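Local coordinates for protein erythrocyte binding antigen 140 (PDB 4GF2) that probably binds a receptor on the host erythrocyte surface during malaria parasite invasion, the piece described here being its tandem Duffy-binding-like region, at residues K199-E204 against R216-S221; L49-E54 against K60-I65; E448-V453 against F473-Q478; I24-S29 against R39-C44. The protein carries 3 engineered substitutions. All coordinates share one frame; numbering follows the deposited sequence.

Interaction 1: K199-E204 against R216-S221; sequences KDKCVE and RLPCSS
C202 and C219 both turn their sulfur beside the backbone N, with chi1 at -53° and -71°, and these two settings bring the sulfurs together between two helix ends. C202 SG lies 3.8 Å from C219 SG, a plain contact of sulfur on sulfur, for the two cysteines are not bonded to one another. Each is spoken for elsewhere: C202 forms a disulfide with C215, and C219 one with C279. Two separate crosslinks thus come side by side, touching through one sulfur of each, both cysteines being buried.

Beside the sulfurs, K201 and P218 make the second half of the contact. P218 offers CG, the corner of its ring, to the root of the lysine: K201 CB lies 4.1 Å from P218 CG, and K201 CG stands equally far from it. The two side chains cross at about a right angle. Beyond CG the lysine bends at chi2 (-46°), so that its methylenes and ammonium group lead away from the proline. The proline has no N-H to give to the turn before it, and helix 213-242 is kinked there, within its first turns. R216 points away from this contact and makes salt bridges with D363 and E366 of helix 361-382.

Helix 175-202 closes at V203, which leaves helical geometry with a positive phi, and the chain returns as helix 213-242. The arrangement is that of a helical hairpin stapled near its turn by one disulfide, C202-C215, with a second, C219-C279, tying its returning helix to helix 273-279, in the cysteine-rich, largely helical architecture of a Duffy-binding-like protein.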
# COMPACT_ATOMS: atom_id res chain seq x y z
N LYS A 199 -2.45 13.29 13.98
CA LYS A 199 -2.07 13.34 15.39
C LYS A 199 -3.22 12.87 16.27
O LYS A 199 -3.05 12.02 17.14
CB LYS A 199 -1.66 14.75 15.80
CG LYS A 199 -0.40 15.27 15.13
CD LYS A 199 0.44 16.10 16.09
CE LYS A 199 1.49 16.91 15.35
NZ LYS A 199 2.53 17.47 16.26
N ASP A 200 -4.39 13.46 16.03
CA ASP A 200 -5.58 13.15 16.81
C ASP A 200 -5.86 11.65 16.88
O ASP A 200 -6.10 11.11 17.96
CB ASP A 200 -6.79 13.87 16.20
CG ASP A 200 -8.05 13.67 17.01
OD1 ASP A 200 -8.02 13.90 18.23
OD2 ASP A 200 -9.08 13.27 16.42
N LYS A 201 -5.81 10.99 15.73
CA LYS A 201 -6.21 9.59 15.63
C LYS A 201 -5.05 8.62 15.90
O LYS A 201 -5.27 7.50 16.35
CB LYS A 201 -6.81 9.30 14.26
CG LYS A 201 -8.01 10.18 13.91
CD LYS A 201 -8.98 10.27 15.08
CE LYS A 201 -10.23 11.06 14.71
NZ LYS A 201 -11.15 10.28 13.85
N CYS A 202 -3.83 9.06 15.61
CA CYS A 202 -2.67 8.19 15.76
C CYS A 202 -1.98 8.44 17.09
O CYS A 202 -1.21 7.60 17.56
CB CYS A 202 -1.69 8.42 14.60
SG CYS A 202 -2.43 8.26 12.96
N VAL A 203 -2.26 9.59 17.70
CA VAL A 203 -1.66 9.94 18.98
C VAL A 203 -0.14 9.96 18.84
O VAL A 203 0.41 10.84 18.18
CB VAL A 203 -2.11 8.97 20.08
CG1 VAL A 203 -1.68 9.47 21.45
CG2 VAL A 203 -3.62 8.78 20.04
N GLU A 204 0.54 8.99 19.45
CA GLU A 204 1.99 8.86 19.31
C GLU A 204 2.36 7.56 18.61
O GLU A 204 3.54 7.26 18.41
CB GLU A 204 2.67 8.93 20.68
CG GLU A 204 2.48 10.25 21.40
CD GLU A 204 3.38 10.41 22.61
OE1 GLU A 204 3.37 9.52 23.49
OE2 GLU A 204 4.11 11.42 22.68
N ARG A 216 -4.99 4.76 10.06
CA ARG A 216 -4.54 4.52 8.69
C ARG A 216 -5.31 5.35 7.67
O ARG A 216 -4.80 5.63 6.59
CB ARG A 216 -4.64 3.03 8.35
CG ARG A 216 -3.74 2.15 9.21
CD ARG A 216 -3.82 0.69 8.82
NE ARG A 216 -3.17 0.42 7.54
CZ ARG A 216 -1.86 0.32 7.37
NH1 ARG A 216 -1.04 0.47 8.40
NH2 ARG A 216 -1.36 0.07 6.17
N LEU A 217 -6.53 5.76 8.01
CA LEU A 217 -7.33 6.56 7.09
C LEU A 217 -6.81 7.99 6.95
O LEU A 217 -6.55 8.44 5.84
CB LEU A 217 -8.81 6.56 7.51
CG LEU A 217 -9.53 5.21 7.39
CD1 LEU A 217 -11.01 5.38 7.72
CD2 LEU A 217 -9.35 4.59 6.01
N PRO A 218 -6.66 8.71 8.07
CA PRO A 218 -6.07 10.05 7.92
C PRO A 218 -4.65 9.99 7.33
O PRO A 218 -4.27 10.86 6.55
CB PRO A 218 -6.06 10.60 9.35
CG PRO A 218 -6.28 9.43 10.24
CD PRO A 218 -7.07 8.44 9.45
N CYS A 219 -3.88 8.96 7.68
CA CYS A 219 -2.55 8.79 7.10
C CYS A 219 -2.66 8.64 5.59
O CYS A 219 -1.89 9.24 4.84
CB CYS A 219 -1.86 7.55 7.69
SG CYS A 219 -1.34 7.74 9.40
N SER A 220 -3.63 7.84 5.16
CA SER A 220 -3.84 7.58 3.75
C SER A 220 -4.32 8.83 3.03
O SER A 220 -3.88 9.13 1.92
CB SER A 220 -4.86 6.45 3.57
OG SER A 220 -5.23 6.31 2.21
N SER A 221 -5.24 9.55 3.66
CA SER A 221 -5.75 10.79 3.08
C SER A 221 -4.61 11.78 2.89
O SER A 221 -4.51 12.43 1.85
CB SER A 221 -6.82 11.41 3.99
OG SER A 221 -7.97 10.57 4.06

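Interaction 2: L49-E54 against K60-I65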
# COMPACT_ATOMS: atom_id res chain seq x y z
N LEU A 49 -22.75 38.32 -20.21
CA LEU A 49 -23.49 37.64 -21.27
C LEU A 49 -24.96 38.01 -21.30
O LEU A 49 -25.66 37.73 -22.28
CB LEU A 49 -23.34 36.12 -21.13
CG LEU A 49 -21.92 35.59 -21.30
CD1 LEU A 49 -21.82 34.16 -20.81
CD2 LEU A 49 -21.49 35.69 -22.76
N ASN A 50 -25.45 38.63 -20.24
CA ASN A 50 -26.85 39.03 -20.17
C ASN A 50 -27.08 40.46 -20.63
O ASN A 50 -28.19 40.98 -20.55
CB ASN A 50 -27.38 38.86 -18.75
CG ASN A 50 -27.33 37.42 -18.28
OD1 ASN A 50 -27.50 36.49 -19.07
ND2 ASN A 50 -27.09 37.23 -16.99
N SER A 51 -26.02 41.11 -21.11
CA SER A 51 -26.12 42.48 -21.57
C SER A 51 -25.63 42.61 -23.01
O SER A 51 -24.72 41.90 -23.44
CB SER A 51 -25.30 43.41 -20.66
OG SER A 51 -25.31 44.74 -21.15
N ARG A 52 -26.25 43.52 -23.76
CA ARG A 52 -25.82 43.80 -25.12
C ARG A 52 -24.53 44.62 -25.12
O ARG A 52 -23.89 44.78 -26.16
CB ARG A 52 -26.92 44.55 -25.87
CG ARG A 52 -28.22 43.78 -25.99
CD ARG A 52 -29.32 44.62 -26.61
NE ARG A 52 -30.59 43.90 -26.70
CZ ARG A 52 -31.44 43.74 -25.69
NH1 ARG A 52 -31.17 44.24 -24.49
NH2 ARG A 52 -32.56 43.06 -25.88
N LEU A 53 -24.16 45.15 -23.96
CA LEU A 53 -22.96 45.97 -23.83
C LEU A 53 -22.96 47.04 -24.91
O LEU A 53 -21.96 47.25 -25.61
CB LEU A 53 -21.71 45.09 -23.94
CG LEU A 53 -21.64 43.95 -22.91
CD1 LEU A 53 -20.40 43.10 -23.13
CD2 LEU A 53 -21.67 44.50 -21.50
N GLU A 54 -24.09 47.73 -25.03
CA GLU A 54 -24.33 48.67 -26.12
C GLU A 54 -23.26 49.75 -26.19
O GLU A 54 -22.79 50.11 -27.26
CB GLU A 54 -25.71 49.33 -25.98
CG GLU A 54 -26.84 48.38 -25.63
CD GLU A 54 -27.02 48.20 -24.14
OE1 GLU A 54 -26.51 49.04 -23.37
OE2 GLU A 54 -27.67 47.21 -23.72
N LYS A 60 -18.84 49.31 -18.48
CA LYS A 60 -18.32 49.71 -17.18
C LYS A 60 -19.29 49.30 -16.09
O LYS A 60 -18.91 48.72 -15.08
CB LYS A 60 -18.09 51.22 -17.15
CG LYS A 60 -17.74 51.78 -15.78
CD LYS A 60 -16.46 51.17 -15.23
CE LYS A 60 -16.04 51.82 -13.92
NZ LYS A 60 -15.65 53.25 -14.08
N GLU A 61 -20.57 49.60 -16.31
CA GLU A 61 -21.61 49.31 -15.34
C GLU A 61 -21.69 47.81 -15.05
O GLU A 61 -21.87 47.41 -13.90
CB GLU A 61 -22.97 49.79 -15.85
CG GLU A 61 -24.12 49.46 -14.93
CD GLU A 61 -25.47 49.60 -15.60
OE1 GLU A 61 -25.55 50.32 -16.62
OE2 GLU A 61 -26.44 48.98 -15.12
N ILE A 62 -21.57 47.00 -16.09
CA ILE A 62 -21.65 45.55 -15.94
C ILE A 62 -20.40 45.02 -15.24
O ILE A 62 -20.46 44.03 -14.51
CB ILE A 62 -21.81 44.85 -17.30
CG1 ILE A 62 -23.11 45.28 -17.97
CG2 ILE A 62 -21.78 43.33 -17.13
CD1 ILE A 62 -24.36 44.99 -17.16
N PHE A 63 -19.27 45.67 -15.47
CA PHE A 63 -18.03 45.26 -14.83
C PHE A 63 -18.15 45.55 -13.34
O PHE A 63 -17.73 44.74 -12.50
CB PHE A 63 -16.85 46.02 -15.42
CG PHE A 63 -15.61 45.19 -15.58
CD1 PHE A 63 -15.24 44.27 -14.61
CD2 PHE A 63 -14.80 45.34 -16.69
CE1 PHE A 63 -14.10 43.51 -14.75
CE2 PHE A 63 -13.66 44.58 -16.84
CZ PHE A 63 -13.31 43.67 -15.88
N LEU A 64 -18.73 46.70 -13.00
CA LEU A 64 -18.93 47.07 -11.61
C LEU A 64 -19.82 46.05 -10.92
O LEU A 64 -19.58 45.67 -9.77
CB LEU A 64 -19.54 48.47 -11.50
CG LEU A 64 -18.58 49.62 -11.79
CD1 LEU A 64 -19.35 50.92 -12.00
CD2 LEU A 64 -17.58 49.78 -10.65
N ILE A 65 -20.85 45.59 -11.63
CA ILE A 65 -21.76 44.60 -11.10
C ILE A 65 -21.05 43.27 -10.87
O ILE A 65 -21.28 42.59 -9.88
CB ILE A 65 -22.95 44.37 -12.04
CG1 ILE A 65 -23.86 45.60 -12.03
CG2 ILE A 65 -23.74 43.13 -11.62
CD1 ILE A 65 -24.95 45.58 -13.09
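I62 reaches from helix 56-78 into the angle between S51 and L53, and its CG1 branch meets both. At CB the only approach from the facing segment is that of L53 CD2, at 4.2 Å from I62 CB. One atom further out the packing closes in: I62 CG1 lies 3.9 Å from L53 CD2, and at the same distance from S51 OG, so a single methylene touches a methyl and a hydroxyl oxygen together. With chi2 at -59° the tip folds toward the serine, and I62 CD1 settles 4.0 Å from S51 CB. The leucine and isoleucine side chains cross at about a right angle.

The serine oxygen is not simply packed against carbon. S51 OG accepts a hydrogen bond from L53 N at 3.1 Å, nearly straight at 162°, which makes an ST turn in the link between helix 46-49 and helix 56-78. The turn sets serine and leucine close together, and both touch the same isoleucine of the helix that follows, the leucine only through its end. Tyrosines of helix 110-127 grip the backbone of the same link: Y118 OH bonds to S51 O, and Y126 OH to L53 O. F48, from the preceding helix, touches I62 as well.

Interaction 3: E448-V453 against F473-Q478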
# COMPACT_ATOMS: atom_id res chain seq x y z
N GLU A 448 3.74 -11.60 -9.08
CA GLU A 448 4.20 -10.22 -8.97
C GLU A 448 4.81 -9.91 -7.59
O GLU A 448 5.54 -8.94 -7.45
CB GLU A 448 3.05 -9.26 -9.24
CG GLU A 448 2.47 -9.35 -10.65
CD GLU A 448 1.13 -8.65 -10.78
OE1 GLU A 448 0.68 -8.02 -9.80
OE2 GLU A 448 0.52 -8.73 -11.87
N ASN A 449 4.51 -10.74 -6.60
CA ASN A 449 4.97 -10.47 -5.23
C ASN A 449 5.85 -11.56 -4.61
O ASN A 449 6.44 -11.35 -3.56
CB ASN A 449 3.77 -10.21 -4.32
CG ASN A 449 3.10 -8.88 -4.61
OD1 ASN A 449 3.52 -7.84 -4.11
ND2 ASN A 449 2.04 -8.92 -5.41
N LYS A 450 5.93 -12.71 -5.26
CA LYS A 450 6.61 -13.87 -4.68
C LYS A 450 8.10 -13.62 -4.45
O LYS A 450 8.72 -14.26 -3.61
CB LYS A 450 6.43 -15.09 -5.58
CG LYS A 450 7.07 -14.95 -6.95
CD LYS A 450 6.87 -16.20 -7.78
CE LYS A 450 7.55 -16.08 -9.13
NZ LYS A 450 7.35 -17.29 -9.95
N GLU A 451 8.68 -12.68 -5.21
CA GLU A 451 10.10 -12.37 -5.08
C GLU A 451 10.39 -11.63 -3.77
O GLU A 451 11.28 -12.01 -3.02
CB GLU A 451 10.57 -11.54 -6.28
CG GLU A 451 10.53 -12.29 -7.60
CD GLU A 451 10.94 -11.43 -8.78
OE1 GLU A 451 11.10 -10.21 -8.60
OE2 GLU A 451 11.10 -11.98 -9.89
N ASN A 452 9.63 -10.57 -3.51
CA ASN A 452 9.77 -9.84 -2.25
C ASN A 452 9.50 -10.73 -1.04
O ASN A 452 10.15 -10.61 -0.01
CB ASN A 452 8.83 -8.63 -2.23
CG ASN A 452 9.40 -7.45 -2.98
OD1 ASN A 452 10.61 -7.24 -3.02
ND2 ASN A 452 8.52 -6.64 -3.56
N VAL A 453 8.53 -11.64 -1.18
CA VAL A 453 8.21 -12.55 -0.09
C VAL A 453 9.45 -13.37 0.25
O VAL A 453 9.80 -13.54 1.41
CB VAL A 453 7.04 -13.48 -0.44
CG1 VAL A 453 6.87 -14.56 0.62
CG2 VAL A 453 5.76 -12.68 -0.60
N PHE A 473 10.79 -24.97 -6.29
CA PHE A 473 10.25 -25.74 -5.18
C PHE A 473 8.78 -25.40 -4.95
O PHE A 473 7.96 -26.29 -4.70
CB PHE A 473 11.06 -25.48 -3.92
CG PHE A 473 10.65 -26.32 -2.75
CD1 PHE A 473 10.81 -27.69 -2.78
CD2 PHE A 473 10.10 -25.74 -1.62
CE1 PHE A 473 10.43 -28.48 -1.71
CE2 PHE A 473 9.72 -26.52 -0.54
CZ PHE A 473 9.88 -27.89 -0.59
N GLN A 474 8.45 -24.12 -5.05
CA GLN A 474 7.09 -23.66 -4.83
C GLN A 474 6.13 -24.19 -5.90
O GLN A 474 4.93 -24.29 -5.66
CB GLN A 474 7.05 -22.13 -4.79
CG GLN A 474 5.66 -21.54 -4.66
CD GLN A 474 5.16 -20.91 -5.95
OE1 GLN A 474 5.92 -20.27 -6.68
NE2 GLN A 474 3.87 -21.10 -6.24
N LYS A 475 6.67 -24.52 -7.06
CA LYS A 475 5.85 -25.03 -8.16
C LYS A 475 5.51 -26.51 -8.00
O LYS A 475 4.66 -27.03 -8.71
CB LYS A 475 6.55 -24.81 -9.50
CG LYS A 475 6.69 -23.35 -9.91
CD LYS A 475 6.89 -23.21 -11.41
CE LYS A 475 7.00 -21.75 -11.84
NZ LYS A 475 8.34 -21.17 -11.55
N ILE A 476 6.18 -27.19 -7.07
CA ILE A 476 5.94 -28.61 -6.84
C ILE A 476 4.66 -28.82 -6.03
O ILE A 476 4.48 -28.19 -4.99
CB ILE A 476 7.11 -29.26 -6.07
CG1 ILE A 476 8.36 -29.28 -6.95
CG2 ILE A 476 6.75 -30.67 -5.64
CD1 ILE A 476 9.57 -29.88 -6.28
N PRO A 477 3.78 -29.71 -6.51
CA PRO A 477 2.55 -30.02 -5.78
C PRO A 477 2.78 -30.11 -4.27
O PRO A 477 3.69 -30.82 -3.82
CB PRO A 477 2.14 -31.37 -6.36
CG PRO A 477 2.60 -31.30 -7.77
CD PRO A 477 3.88 -30.49 -7.75
N GLN A 478 1.97 -29.39 -3.52
CA GLN A 478 2.13 -29.29 -2.08
C GLN A 478 2.30 -30.65 -1.41
O GLN A 478 3.24 -30.86 -0.65
CB GLN A 478 0.92 -28.56 -1.49
CG GLN A 478 1.04 -28.23 -0.02
CD GLN A 478 -0.10 -27.35 0.45
OE1 GLN A 478 -1.26 -27.61 0.15
NE2 GLN A 478 0.23 -26.30 1.19
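A helix-to-helix junction within the second Duffy-binding-like module brings K450, on helix 435-457, up to Q474 and K475 of the short segment 470-475. The backbones stay well apart, with K450 CA 9.8 Å from Q474 CA, and the long side chains span the interval. K450 does most of the reaching. Its chi1 of 64° seats CG beside both the backbone N and the carbonyl carbon, and the rest of the chain is fully extended, carrying the methylenes past the glutamine amide. K450 CD comes within 4.3 Å of Q474 OE1, a loose contact between a carbon and an oxygen that itself receives a weak hydrogen bond from W446 NE1.

At its end the lysine meets a second one: K450 NZ lies 4.3 Å from K475 NZ. The pairing is readily accounted for by the carboxylate of D471, one turn before K475, which makes salt bridges with both ammonium groups, using OD1 for K450 and OD2 for K475. Two lysines from different helices thus share one anion, an arrangement that ties helix 435-457 to the short helix and would be expected to offset much of the mutual charge. Q474 is buried and also touches A403 and K407 of helix 388-407. K475 is the more exposed partner, and its tip curls toward K450 through a bend at chi4 of 78°.

Interaction 4: I24-S29 against R39-C44; sequences ICRENS and RKIQLC
I41 sets its CD1 methyl against two side chains of strand 23-27, meeting I24 at about a right angle and R26 at a slant. The arginine relation is the clearer one. I41 CD1 lies close to the plane of the R26 guanidinium and at its edge, 4.0 Å from R26 NH1, so the methyl abuts the rim of the flat group and does not cover a face. A bend at chi3 (-64°) turns the guanidinium out of the line of an otherwise extended start and brings NH1 to the isoleucine. I24 also faces I41 from its CB outward, but the modelled separation of their CD1 methyls is too short to be trusted, showing only that they are neighbours. I24 and R26 both turn toward the helix.

Strand 23-27 pairs antiparallel with strand 33-37 in a small hairpin, where I24 and R26 bond through the backbone to V36 and V34, and C25 is joined to C35 by a disulfide. The hairpin runs directly into helix 38-41, whose other residues face the helical body: R39 makes salt bridges with D96 of helix 83-101 and E182 of helix 175-202. Just beyond, L43 packs on helix 83-101 and helix 56-78.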
# COMPACT_ATOMS: atom_id res chain seq x y z
N ILE A 24 -7.88 22.33 -10.40
CA ILE A 24 -8.19 21.39 -11.46
C ILE A 24 -7.20 21.52 -12.60
O ILE A 24 -7.04 22.59 -13.19
CB ILE A 24 -9.62 21.59 -11.98
CG1 ILE A 24 -10.62 21.43 -10.84
CG2 ILE A 24 -9.94 20.59 -13.08
CD1 ILE A 24 -11.63 22.55 -10.75
N CYS A 25 -6.52 20.42 -12.91
CA CYS A 25 -5.53 20.41 -13.97
C CYS A 25 -6.09 19.79 -15.24
O CYS A 25 -6.69 18.72 -15.21
CB CYS A 25 -4.28 19.65 -13.51
SG CYS A 25 -3.50 20.39 -12.06
N ARG A 26 -5.91 20.49 -16.36
CA ARG A 26 -6.32 20.01 -17.67
C ARG A 26 -5.28 20.44 -18.69
O ARG A 26 -4.46 21.32 -18.41
CB ARG A 26 -7.67 20.60 -18.05
CG ARG A 26 -8.78 20.40 -17.03
CD ARG A 26 -10.08 21.03 -17.50
NE ARG A 26 -9.98 22.48 -17.62
CZ ARG A 26 -10.34 23.36 -16.68
NH1 ARG A 26 -10.83 22.94 -15.51
NH2 ARG A 26 -10.20 24.66 -16.90
N GLU A 27 -5.30 19.83 -19.87
CA GLU A 27 -4.44 20.29 -20.95
C GLU A 27 -5.25 21.19 -21.89
O GLU A 27 -6.37 20.85 -22.26
CB GLU A 27 -3.82 19.11 -21.72
CG GLU A 27 -4.80 18.31 -22.56
CD GLU A 27 -4.11 17.29 -23.44
OE1 GLU A 27 -2.91 17.01 -23.22
OE2 GLU A 27 -4.76 16.76 -24.37
N ASN A 28 -4.68 22.33 -22.25
CA ASN A 28 -5.34 23.26 -23.15
C ASN A 28 -5.11 22.89 -24.62
O ASN A 28 -4.54 21.84 -24.91
CB ASN A 28 -4.88 24.70 -22.88
CG ASN A 28 -3.40 24.91 -23.17
OD1 ASN A 28 -2.82 24.23 -24.02
ND2 ASN A 28 -2.80 25.85 -22.47
N SER A 29 -5.55 23.76 -25.53
CA SER A 29 -5.49 23.47 -26.96
C SER A 29 -4.07 23.16 -27.44
O SER A 29 -3.89 22.37 -28.36
CB SER A 29 -6.06 24.64 -27.76
OG SER A 29 -5.35 25.83 -27.50
N ARG A 39 -11.77 28.83 -7.67
CA ARG A 39 -12.17 30.22 -7.46
C ARG A 39 -12.23 30.95 -8.79
O ARG A 39 -13.13 31.75 -9.03
CB ARG A 39 -11.22 30.93 -6.50
CG ARG A 39 -11.59 32.40 -6.26
CD ARG A 39 -10.44 33.19 -5.66
NE ARG A 39 -9.18 32.92 -6.35
CZ ARG A 39 -8.86 33.39 -7.56
NH1 ARG A 39 -9.70 34.17 -8.22
NH2 ARG A 39 -7.70 33.07 -8.09
N LYS A 40 -11.25 30.68 -9.66
CA LYS A 40 -11.20 31.30 -10.98
C LYS A 40 -12.28 30.72 -11.89
O LYS A 40 -12.91 31.44 -12.66
CB LYS A 40 -9.82 31.10 -11.61
CG LYS A 40 -9.72 31.58 -13.05
CD LYS A 40 -10.01 33.08 -13.15
CE LYS A 40 -9.67 33.64 -14.53
NZ LYS A 40 -10.56 33.10 -15.60
N ILE A 41 -12.49 29.41 -11.81
CA ILE A 41 -13.52 28.76 -12.60
C ILE A 41 -14.89 29.38 -12.35
O ILE A 41 -15.69 29.52 -13.27
CB ILE A 41 -13.56 27.24 -12.32
CG1 ILE A 41 -12.32 26.57 -12.90
CG2 ILE A 41 -14.82 26.60 -12.91
CD1 ILE A 41 -12.14 25.15 -12.45
N GLN A 42 -15.14 29.78 -11.11
CA GLN A 42 -16.45 30.30 -10.73
C GLN A 42 -16.49 31.82 -10.64
O GLN A 42 -17.48 32.40 -10.17
CB GLN A 42 -16.89 29.71 -9.39
CG GLN A 42 -17.14 28.21 -9.44
CD GLN A 42 -18.04 27.74 -8.32
OE1 GLN A 42 -17.64 27.71 -7.15
NE2 GLN A 42 -19.27 27.38 -8.66
N LEU A 43 -15.43 32.48 -11.11
CA LEU A 43 -15.39 33.93 -11.13
C LEU A 43 -16.69 34.47 -11.73
O LEU A 43 -17.17 33.96 -12.74
CB LEU A 43 -14.20 34.41 -11.95
CG LEU A 43 -13.88 35.91 -11.85
CD1 LEU A 43 -13.32 36.27 -10.48
CD2 LEU A 43 -12.93 36.34 -12.96
N CYS A 44 -17.26 35.49 -11.11
CA CYS A 44 -18.56 36.00 -11.51
C CYS A 44 -18.48 36.81 -12.80
O CYS A 44 -18.06 37.96 -12.79
CB CYS A 44 -19.16 36.86 -10.40
SG CYS A 44 -20.78 37.53 -10.81

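How the interactions relate
Burial and chemistry do not run in step across the four contacts. Interaction 2 is buried and mostly apolar, interactions 1 and 3 are partly buried, and interaction 4 lies at the protein surface, between the hairpin and helix 38-41. Cysteine sulfurs carry interaction 1, whereas two lysines round a shared aspartate mark interaction 3. Interactions 2 and 4 come nearest each other, about 5 Å between nearest atoms, and helix 56-78 of the former touches L43 of the latter. Interaction 3, in the second Duffy binding domain, is centred about 72 Å from the centre of interaction 2, yet its nearest atoms are about 14 Å from interaction 1. Helix 175-202, which ends at interaction 1, is touched by R39 and K40 of interaction 4.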